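PDB 2HI0: putative phosphoglycolate phosphatase from Lactobacillus delbrueckii, which probably hydrolyses 2-phosphoglycolate to glycolate and phosphate, as a member of the haloacid dehalogenase-like hydrolase family. Local coordinates for residues Ala25-Phe30 and His37-Glu42; Lys45-Ser50 and Leu60-Gly65; Met170-Val175 and Val180-Cys185. All blocks are in the same frame, centred on the assembly; numbering follows the deposited sequence.

How the contacts relate
Contacts 1 and 2 follow one another along the chain and share helix 41-47. Contact 1 closes the turn after helix 19-32, bringing residues 37-42 back against residues 25-30. Contact 2 then closes the next hairpin of helices, setting residues 45-50 beside the end of helix 52-63. They neither nest nor cross, but their side chains touch: Leu26 of contact 1 meets Phe47 of contact 2, and Phe30 meets Leu60. Both lie in the helical cap. Contact 3, its centre about 35 Å from that of contact 1 and about 31 Å from that of contact 2, closes the loop joining helix 169-178 to strand 185-189 in the core built round the parallel sheet.

Contact 1 (Ala25-Phe30 and His37-Glu42); sequences ALNYAF and HDFTVE
Asn27, on helix 19-32, binds both backbone polar atoms of Phe39 with its side-chain amide. Phe39 N donates to Asn27 OD1 at 2.9 Å, arriving a little above the carbonyl plane on a noticeably bent bond. Asn27 ND2 returns a straighter one to Phe39 O (3.0 Å, 170° at the hydrogen), and this acceptor lies almost in the plane of the amide. Two bonds at different corners leave the carboxamide little freedom to rotate. Its CG stands anti to the carbonyl carbon (chi1 -76°), which turns the amide across to the incoming loop.

The aromatic contact forms a T: the edge of Phe39 points at one face of Phe30, with ring centroids 5.0 Å apart and planes at 78°. Phe39 CE2 makes the touch, 3.5 Å from Phe30 CD2 and nearer the rim of the Phe30 ring than its centre. This pairing lies in the helical cap that haloacid dehalogenase-like phosphatases of this type insert after the first strand of the core; Ala59 of helix 52-63 meets both rings.

An aliphatic contact flanks the rings, Leu26 CD2 approaching Phe39 CD2 at 4.0 Å. Separately, His37 CB lies against the backbone carbonyl oxygen of Asn27, 3.3 Å from Asn27 O, while the imidazole leads away and bonds His35 O through ND1. Beyond Phe39, Thr40 N-caps helix 41-47, and Asp43 OD2 accepts from Thr40 N, as in a capping box.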
loop_
_atom_site.group_PDB
_atom_site.type_symbol
_atom_site.label_atom_id
_atom_site.label_comp_id
_atom_site.label_asym_id
_atom_site.label_seq_id
_atom_site.Cartn_x
_atom_site.Cartn_y
_atom_site.Cartn_z
ATOM N N ALA A 25 -1.275 13.901 8.427
ATOM C CA ALA A 25 -0.156 13.488 9.260
ATOM C C ALA A 25 1.178 13.947 8.658
ATOM O O ALA A 25 2.077 14.389 9.377
ATOM C CB ALA A 25 -0.174 11.984 9.476
ATOM N N LEU A 26 1.336 13.848 7.334
ATOM C CA LEU A 26 2.563 14.307 6.667
ATOM C C LEU A 26 2.731 15.810 6.862
ATOM O O LEU A 26 3.818 16.281 7.178
ATOM C CB LEU A 26 2.667 13.956 5.146
ATOM C CG LEU A 26 4.079 14.015 4.494
ATOM C CD1 LEU A 26 5.027 13.036 5.167
ATOM C CD2 LEU A 26 3.911 13.715 2.994
ATOM N N ASN A 27 1.677 16.572 6.630
ATOM C CA ASN A 27 1.745 18.003 6.801
ATOM C C ASN A 27 2.044 18.409 8.243
ATOM O O ASN A 27 2.861 19.301 8.486
ATOM C CB ASN A 27 0.477 18.703 6.311
ATOM C CG ASN A 27 0.403 18.804 4.791
ATOM O OD1 ASN A 27 1.422 18.911 4.111
ATOM N ND2 ASN A 27 -0.818 18.751 4.257
ATOM N N TYR A 28 1.430 17.702 9.208
ATOM C CA TYR A 28 1.758 17.896 10.633
ATOM C C TYR A 28 3.256 17.724 10.931
ATOM O O TYR A 28 3.882 18.567 11.565
ATOM C CB TYR A 28 0.925 16.968 11.518
ATOM C CG TYR A 28 1.234 17.131 13.015
ATOM C CD1 TYR A 28 0.561 18.078 13.782
ATOM C CD2 TYR A 28 2.140 16.322 13.623
ATOM C CE1 TYR A 28 0.847 18.221 15.118
ATOM C CE2 TYR A 28 2.452 16.466 14.952
ATOM C CZ TYR A 28 1.785 17.420 15.704
ATOM O OH TYR A 28 2.042 17.558 17.046
ATOM N N ALA A 29 3.813 16.589 10.477
ATOM C CA ALA A 29 5.215 16.212 10.699
ATOM C C ALA A 29 6.170 17.233 10.078
ATOM O O ALA A 29 7.194 17.636 10.646
ATOM C CB ALA A 29 5.471 14.810 10.096
ATOM N N PHE A 30 5.874 17.616 8.842
ATOM C CA PHE A 30 6.632 18.626 8.108
ATOM C C PHE A 30 6.602 19.958 8.842
ATOM O O PHE A 30 7.615 20.589 9.069
ATOM C CB PHE A 30 6.132 18.782 6.654
ATOM C CG PHE A 30 6.925 17.919 5.649
ATOM C CD1 PHE A 30 7.006 16.568 5.852
ATOM C CD2 PHE A 30 7.635 18.474 4.581
ATOM C CE1 PHE A 30 7.709 15.731 5.029
ATOM C CE2 PHE A 30 8.377 17.635 3.742
ATOM C CZ PHE A 30 8.406 16.262 3.981
ATOM N N HIS A 37 4.281 22.751 4.456
ATOM C CA HIS A 37 3.304 21.800 4.988
ATOM C C HIS A 37 1.908 21.993 4.409
ATOM O O HIS A 37 0.892 21.948 5.127
ATOM C CB HIS A 37 3.264 21.937 6.537
ATOM C CG HIS A 37 3.180 23.345 7.024
ATOM N ND1 HIS A 37 4.299 24.098 7.305
ATOM C CD2 HIS A 37 2.114 24.145 7.266
ATOM C CE1 HIS A 37 3.915 25.306 7.698
ATOM N NE2 HIS A 37 2.595 25.357 7.690
ATOM N N ASP A 38 1.880 22.161 3.100
ATOM C CA ASP A 38 0.637 22.334 2.354
ATOM C C ASP A 38 0.507 21.280 1.254
ATOM O O ASP A 38 -0.003 21.564 0.183
ATOM C CB ASP A 38 0.622 23.727 1.733
ATOM C CG ASP A 38 1.821 23.945 0.778
ATOM O OD1 ASP A 38 2.680 23.023 0.660
ATOM O OD2 ASP A 38 1.893 25.025 0.149
ATOM N N PHE A 39 0.976 20.058 1.502
ATOM C CA PHE A 39 0.783 18.971 0.525
ATOM C C PHE A 39 -0.696 18.644 0.375
ATOM O O PHE A 39 -1.470 18.760 1.337
ATOM C CB PHE A 39 1.518 17.696 0.902
ATOM C CG PHE A 39 3.023 17.844 0.992
ATOM C CD1 PHE A 39 3.776 18.150 -0.134
ATOM C CD2 PHE A 39 3.686 17.601 2.185
ATOM C CE1 PHE A 39 5.168 18.222 -0.083
ATOM C CE2 PHE A 39 5.072 17.669 2.266
ATOM C CZ PHE A 39 5.821 17.989 1.104
ATOM N N THR A 40 -1.056 18.253 -0.846
ATOM C CA THR A 40 -2.413 17.877 -1.197
ATOM C C THR A 40 -2.526 16.356 -1.143
ATOM O O THR A 40 -1.520 15.636 -1.129
ATOM C CB THR A 40 -2.752 18.327 -2.655
ATOM O OG1 THR A 40 -1.858 17.660 -3.546
ATOM C CG2 THR A 40 -2.585 19.880 -2.851
ATOM N N VAL A 41 -3.761 15.856 -1.135
ATOM C CA VAL A 41 -4.002 14.411 -1.281
ATOM C C VAL A 41 -3.375 13.851 -2.558
ATOM O O VAL A 41 -2.859 12.730 -2.552
ATOM C CB VAL A 41 -5.500 14.050 -1.247
ATOM C CG1 VAL A 41 -5.738 12.675 -1.833
ATOM C CG2 VAL A 41 -6.062 14.211 0.159
ATOM N N GLU A 42 -3.384 14.627 -3.640
ATOM C CA GLU A 42 -2.771 14.156 -4.880
ATOM C C GLU A 42 -1.247 14.024 -4.729
ATOM O O GLU A 42 -0.638 13.128 -5.323
ATOM C CB GLU A 42 -3.098 15.060 -6.088
ATOM C CG GLU A 42 -4.545 14.982 -6.603
ATOM C CD GLU A 42 -5.064 13.558 -6.902
ATOM O OE1 GLU A 42 -4.660 12.986 -7.938
ATOM O OE2 GLU A 42 -5.895 13.018 -6.113
#

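Contact 2 (Lys45-Ser50 and Leu60-Gly65); sequences KNFFGS and LAYEAG
Phe47 and Tyr62 meet from two helices whose backbones stay well apart: their CA atoms, 9.2 Å from one another, are the nearest between 45-50 and 60-65. Phe47 is in the last turn of helix 41-47, and the chain leaves helical geometry at Phe48. Gly49 follows with a positive phi at which a beta carbon would press on the preceding carbonyl oxygen. The partner helix, 52-63, also runs out here: Gly65 takes a phi of 115° in a Schellman motif, its N bonded to Tyr62 O at 3.0 Å.

With the backbones this distant, two rings span the interval. Phe47 turns an edge toward the face of Tyr62 in an offset edge-to-face stack, the centroids 5.9 Å apart and the planes at 62°. The offset carries the Phe47 edge toward the root of the tyrosine: Phe47 CE1 comes within 3.9 Å of Tyr62 CB, and Phe47 CZ within 4.0 Å of Tyr62 CD2. Tyr62 holds its CG anti to the backbone N (chi1 -164°), which directs the ring to the phenylalanine.

Phe47 also packs on Leu71 of helix 68-71, and Phe39 meets it edge-to-face. An alanine here removes the edge that meets Tyr62 and one of the aromatic neighbours of Phe39, which would probably leave a gap between helices 41-47 and 52-63 and let the tyrosine ring turn.

Two side chains bond backbone oxygens nearby: Arg58 NH1 to Phe47 O and Asn134 ND2 to Gly49 O. The aromatic pair joins helices 41-47 and 52-63 within the helical cap of this haloacid dehalogenase-like fold, the side chain of Phe47 about 12 Å from the sodium ion bound by Asp10, Asp12 and Asp190.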
loop_
_atom_site.group_PDB
_atom_site.type_symbol
_atom_site.label_atom_id
_atom_site.label_comp_id
_atom_site.label_asym_id
_atom_site.label_seq_id
_atom_site.Cartn_x
_atom_site.Cartn_y
_atom_site.Cartn_z
ATOM N N LYS A 45 -0.535 10.741 -2.917
ATOM C CA LYS A 45 -0.661 9.582 -3.821
ATOM C C LYS A 45 0.595 9.316 -4.637
ATOM O O LYS A 45 0.828 8.180 -5.082
ATOM C CB LYS A 45 -1.877 9.759 -4.721
ATOM C CG LYS A 45 -3.198 9.755 -3.976
ATOM C CD LYS A 45 -4.359 10.017 -4.890
ATOM C CE LYS A 45 -5.665 9.760 -4.168
ATOM N NZ LYS A 45 -6.844 10.271 -4.957
ATOM N N ASN A 46 1.418 10.351 -4.788
ATOM C CA ASN A 46 2.745 10.233 -5.426
ATOM C C ASN A 46 3.859 9.888 -4.426
ATOM O O ASN A 46 4.951 9.448 -4.810
ATOM C CB ASN A 46 3.131 11.530 -6.144
ATOM C CG ASN A 46 2.405 11.720 -7.435
ATOM O OD1 ASN A 46 2.897 11.328 -8.509
ATOM N ND2 ASN A 46 1.222 12.307 -7.353
ATOM N N PHE A 47 3.632 10.112 -3.142
ATOM C CA PHE A 47 4.687 9.822 -2.171
ATOM C C PHE A 47 4.668 8.416 -1.617
ATOM O O PHE A 47 5.691 7.801 -1.453
ATOM C CB PHE A 47 4.657 10.794 -1.003
ATOM C CG PHE A 47 4.736 12.275 -1.383
ATOM C CD1 PHE A 47 5.341 12.706 -2.552
ATOM C CD2 PHE A 47 4.223 13.225 -0.490
ATOM C CE1 PHE A 47 5.373 14.054 -2.859
ATOM C CE2 PHE A 47 4.276 14.541 -0.769
ATOM C CZ PHE A 47 4.868 14.963 -1.963
ATOM N N PHE A 48 3.482 7.918 -1.326
ATOM C CA PHE A 48 3.367 6.616 -0.647
ATOM C C PHE A 48 3.340 5.433 -1.658
ATOM O O PHE A 48 3.212 5.665 -2.859
ATOM C CB PHE A 48 2.166 6.686 0.306
ATOM C CG PHE A 48 2.450 7.516 1.525
ATOM C CD1 PHE A 48 3.057 6.938 2.631
ATOM C CD2 PHE A 48 2.195 8.872 1.573
ATOM C CE1 PHE A 48 3.359 7.682 3.726
ATOM C CE2 PHE A 48 2.517 9.614 2.691
ATOM C CZ PHE A 48 3.097 9.017 3.749
ATOM N N GLY A 49 3.540 4.198 -1.166
ATOM C CA GLY A 49 3.598 2.972 -1.976
ATOM C C GLY A 49 4.828 2.120 -1.666
ATOM O O GLY A 49 4.811 0.874 -1.714
ATOM N N SER A 50 5.891 2.805 -1.324
ATOM C CA SER A 50 7.187 2.172 -1.118
ATOM C C SER A 50 7.700 2.294 0.309
ATOM O O SER A 50 8.906 2.208 0.540
ATOM C CB SER A 50 8.217 2.745 -2.102
ATOM O OG SER A 50 7.915 2.377 -3.440
ATOM N N LEU A 60 10.309 15.409 0.690
ATOM C CA LEU A 60 11.391 16.381 0.849
ATOM C C LEU A 60 11.932 16.821 -0.516
ATOM O O LEU A 60 12.231 17.989 -0.715
ATOM C CB LEU A 60 12.515 15.837 1.744
ATOM C CG LEU A 60 12.221 15.698 3.232
ATOM C CD1 LEU A 60 13.337 14.908 3.971
ATOM C CD2 LEU A 60 12.048 17.121 3.874
ATOM N N ALA A 61 12.059 15.881 -1.451
ATOM C CA ALA A 61 12.551 16.231 -2.803
ATOM C C ALA A 61 11.541 17.125 -3.509
ATOM O O ALA A 61 11.917 18.091 -4.188
ATOM C CB ALA A 61 12.766 14.945 -3.617
ATOM N N TYR A 62 10.261 16.800 -3.345
ATOM C CA TYR A 62 9.213 17.607 -3.942
ATOM C C TYR A 62 9.231 19.022 -3.348
ATOM O O TYR A 62 9.151 20.024 -4.110
ATOM C CB TYR A 62 7.859 16.927 -3.750
ATOM C CG TYR A 62 6.820 17.489 -4.641
ATOM C CD1 TYR A 62 6.877 17.247 -6.003
ATOM C CD2 TYR A 62 5.773 18.254 -4.132
ATOM C CE1 TYR A 62 5.902 17.747 -6.870
ATOM C CE2 TYR A 62 4.785 18.764 -4.992
ATOM C CZ TYR A 62 4.880 18.517 -6.374
ATOM O OH TYR A 62 3.943 19.013 -7.254
ATOM N N GLU A 63 9.387 19.144 -2.031
ATOM C CA GLU A 63 9.525 20.470 -1.411
ATOM C C GLU A 63 10.709 21.239 -2.051
ATOM O O GLU A 63 10.637 22.451 -2.278
ATOM C CB GLU A 63 9.754 20.384 0.093
ATOM C CG GLU A 63 9.968 21.727 0.770
ATOM C CD GLU A 63 10.382 21.614 2.244
ATOM O OE1 GLU A 63 11.096 20.643 2.629
ATOM O OE2 GLU A 63 10.026 22.540 3.004
ATOM N N ALA A 64 11.784 20.513 -2.361
ATOM C CA ALA A 64 13.018 21.099 -2.918
ATOM C C ALA A 64 12.935 21.420 -4.427
ATOM O O ALA A 64 13.858 22.004 -4.982
ATOM C CB ALA A 64 14.188 20.178 -2.640
ATOM N N GLY A 65 11.853 20.999 -5.084
ATOM C CA GLY A 65 11.573 21.361 -6.477
ATOM C C GLY A 65 11.574 20.221 -7.479
ATOM O O GLY A 65 11.480 20.484 -8.688
#

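Contact 3 (Met170-Val175 and Val180-Cys185); sequences MTSECV and VPRDKC
Arg182 reaches Ser172 because its CG lies anti to the carbonyl carbon (chi1 -67°) and the chain then runs extended from CG to NE, while chi1 -69° sets Ser172 OG beside its backbone N, where it also bonds Pro168 O one turn back and still meets the arginine. Arg182 NH2 donates to Ser172 OG at 3.0 Å and 159°, with the hydroxyl close to the guanidinium plane. At the same edge, water 1 bridges the pair, 2.8 Å from Ser172 OG and 2.8 Å from Arg182 NH1.

Arg182 NH1 has a further partner in Ser201 O. Val175 lays CG1 over one face of the guanidinium, toward its rim, 3.9 Å from Arg182 NH2. Together, the in-plane bonds and this methyl probably fix the rotation of the group.

On the backbone, water 2 donates to Val175 O and to Val180 O, each at 2.7 Å, joining the helix to the departing loop. Val175 CG2 is 4.4 Å from Cys185 SG, where strand 185-189 begins. The contact thus closes the helix-to-strand turn of a beta-alpha-beta crossover in the Rossmann-like core, leading into strand 185-189, which runs directly into Asp190 of the sodium site.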
loop_
_atom_site.group_PDB
_atom_site.type_symbol
_atom_site.label_atom_id
_atom_site.label_comp_id
_atom_site.label_asym_id
_atom_site.label_seq_id
_atom_site.Cartn_x
_atom_site.Cartn_y
_atom_site.Cartn_z
HETATM N N MSE A 170 7.761 -10.375 3.014
HETATM C CA MSE A 170 6.505 -10.242 3.792
HETATM C C MSE A 170 5.419 -11.144 3.218
HETATM O O MSE A 170 4.666 -11.752 3.951
HETATM C CB MSE A 170 6.052 -8.800 3.847
HETATM C CG MSE A 170 7.110 -7.838 4.421
HETATM SE SE MSE A 170 6.594 -5.965 4.200
HETATM C CE MSE A 170 5.420 -6.142 5.467
ATOM N N THR A 171 5.317 -11.214 1.902
ATOM C CA THR A 171 4.327 -12.088 1.256
ATOM C C THR A 171 4.680 -13.572 1.478
ATOM O O THR A 171 3.783 -14.414 1.577
ATOM C CB THR A 171 4.173 -11.724 -0.242
ATOM O OG1 THR A 171 3.648 -10.378 -0.312
ATOM C CG2 THR A 171 3.228 -12.716 -0.986
ATOM N N SER A 172 5.976 -13.894 1.602
ATOM C CA SER A 172 6.384 -15.266 1.908
ATOM C C SER A 172 5.942 -15.642 3.349
ATOM O O SER A 172 5.541 -16.786 3.591
ATOM C CB SER A 172 7.874 -15.473 1.762
ATOM O OG SER A 172 8.273 -15.405 0.397
ATOM N N GLU A 173 6.007 -14.674 4.283
ATOM C CA GLU A 173 5.445 -14.820 5.656
ATOM C C GLU A 173 3.934 -15.143 5.644
ATOM O O GLU A 173 3.436 -15.927 6.463
ATOM C CB GLU A 173 5.630 -13.557 6.519
ATOM C CG GLU A 173 7.040 -13.277 7.094
ATOM C CD GLU A 173 7.590 -14.428 7.896
ATOM O OE1 GLU A 173 6.913 -14.860 8.862
ATOM O OE2 GLU A 173 8.687 -14.912 7.549
ATOM N N CYS A 174 3.216 -14.461 4.755
ATOM C CA CYS A 174 1.797 -14.703 4.526
ATOM C C CYS A 174 1.512 -16.115 3.927
ATOM O O CYS A 174 0.669 -16.865 4.421
ATOM C CB CYS A 174 1.271 -13.602 3.643
ATOM S SG CYS A 174 -0.453 -13.806 3.243
ATOM N N VAL A 175 2.209 -16.428 2.840
ATOM C CA VAL A 175 2.116 -17.715 2.155
ATOM C C VAL A 175 2.344 -18.882 3.117
ATOM O O VAL A 175 1.587 -19.859 3.090
ATOM C CB VAL A 175 3.081 -17.728 0.910
ATOM C CG1 VAL A 175 3.446 -19.139 0.468
ATOM C CG2 VAL A 175 2.433 -16.887 -0.211
ATOM N N VAL A 180 -1.201 -22.002 1.319
ATOM C CA VAL A 180 -1.724 -22.117 -0.047
ATOM C C VAL A 180 -0.571 -22.023 -1.040
ATOM O O VAL A 180 0.322 -21.177 -0.883
ATOM C CB VAL A 180 -2.796 -20.994 -0.320
ATOM C CG1 VAL A 180 -3.309 -21.081 -1.716
ATOM C CG2 VAL A 180 -3.912 -21.134 0.663
ATOM N N PRO A 181 -0.556 -22.909 -2.065
ATOM C CA PRO A 181 0.476 -22.811 -3.079
ATOM C C PRO A 181 0.420 -21.457 -3.789
ATOM O O PRO A 181 -0.670 -20.882 -3.991
ATOM C CB PRO A 181 0.142 -23.963 -4.047
ATOM C CG PRO A 181 -0.660 -24.929 -3.228
ATOM C CD PRO A 181 -1.461 -24.048 -2.297
ATOM N N ARG A 182 1.583 -20.935 -4.139
ATOM C CA ARG A 182 1.662 -19.616 -4.786
ATOM C C ARG A 182 0.844 -19.498 -6.100
ATOM O O ARG A 182 0.355 -18.385 -6.460
ATOM C CB ARG A 182 3.110 -19.234 -5.031
ATOM C CG ARG A 182 3.867 -19.003 -3.747
ATOM C CD ARG A 182 5.402 -18.981 -3.926
ATOM N NE ARG A 182 6.054 -18.926 -2.603
ATOM C CZ ARG A 182 6.356 -17.796 -1.987
ATOM N NH1 ARG A 182 6.065 -16.629 -2.554
ATOM N NH2 ARG A 182 6.907 -17.815 -0.788
ATOM N N ASP A 183 0.664 -20.612 -6.792
ATOM C CA ASP A 183 -0.102 -20.591 -8.045
ATOM C C ASP A 183 -1.627 -20.490 -7.796
ATOM O O ASP A 183 -2.398 -20.304 -8.740
ATOM C CB ASP A 183 0.245 -21.834 -8.893
ATOM C CG ASP A 183 -0.082 -23.130 -8.178
ATOM O OD1 ASP A 183 0.711 -23.542 -7.297
ATOM O OD2 ASP A 183 -1.138 -23.733 -8.485
ATOM N N LYS A 184 -2.046 -20.650 -6.530
ATOM C CA LYS A 184 -3.438 -20.481 -6.108
ATOM C C LYS A 184 -3.610 -19.219 -5.273
ATOM O O LYS A 184 -4.625 -19.073 -4.579
ATOM C CB LYS A 184 -3.938 -21.725 -5.317
ATOM C CG LYS A 184 -4.169 -23.009 -6.188
ATOM C CD LYS A 184 -5.416 -22.864 -7.117
ATOM C CE LYS A 184 -5.802 -24.168 -7.783
ATOM N NZ LYS A 184 -6.757 -23.982 -8.940
ATOM N N CYS A 185 -2.611 -18.337 -5.308
ATOM C CA CYS A 185 -2.694 -17.025 -4.651
ATOM C C CYS A 185 -2.837 -15.902 -5.694
ATOM O O CYS A 185 -2.329 -16.012 -6.805
ATOM C CB CYS A 185 -1.429 -16.746 -3.826
ATOM S SG CYS A 185 -1.197 -17.788 -2.438
HETATM O O HOH W 1 6.737 -14.140 -1.511
HETATM O O HOH W 2 -0.245 -19.514 1.119
#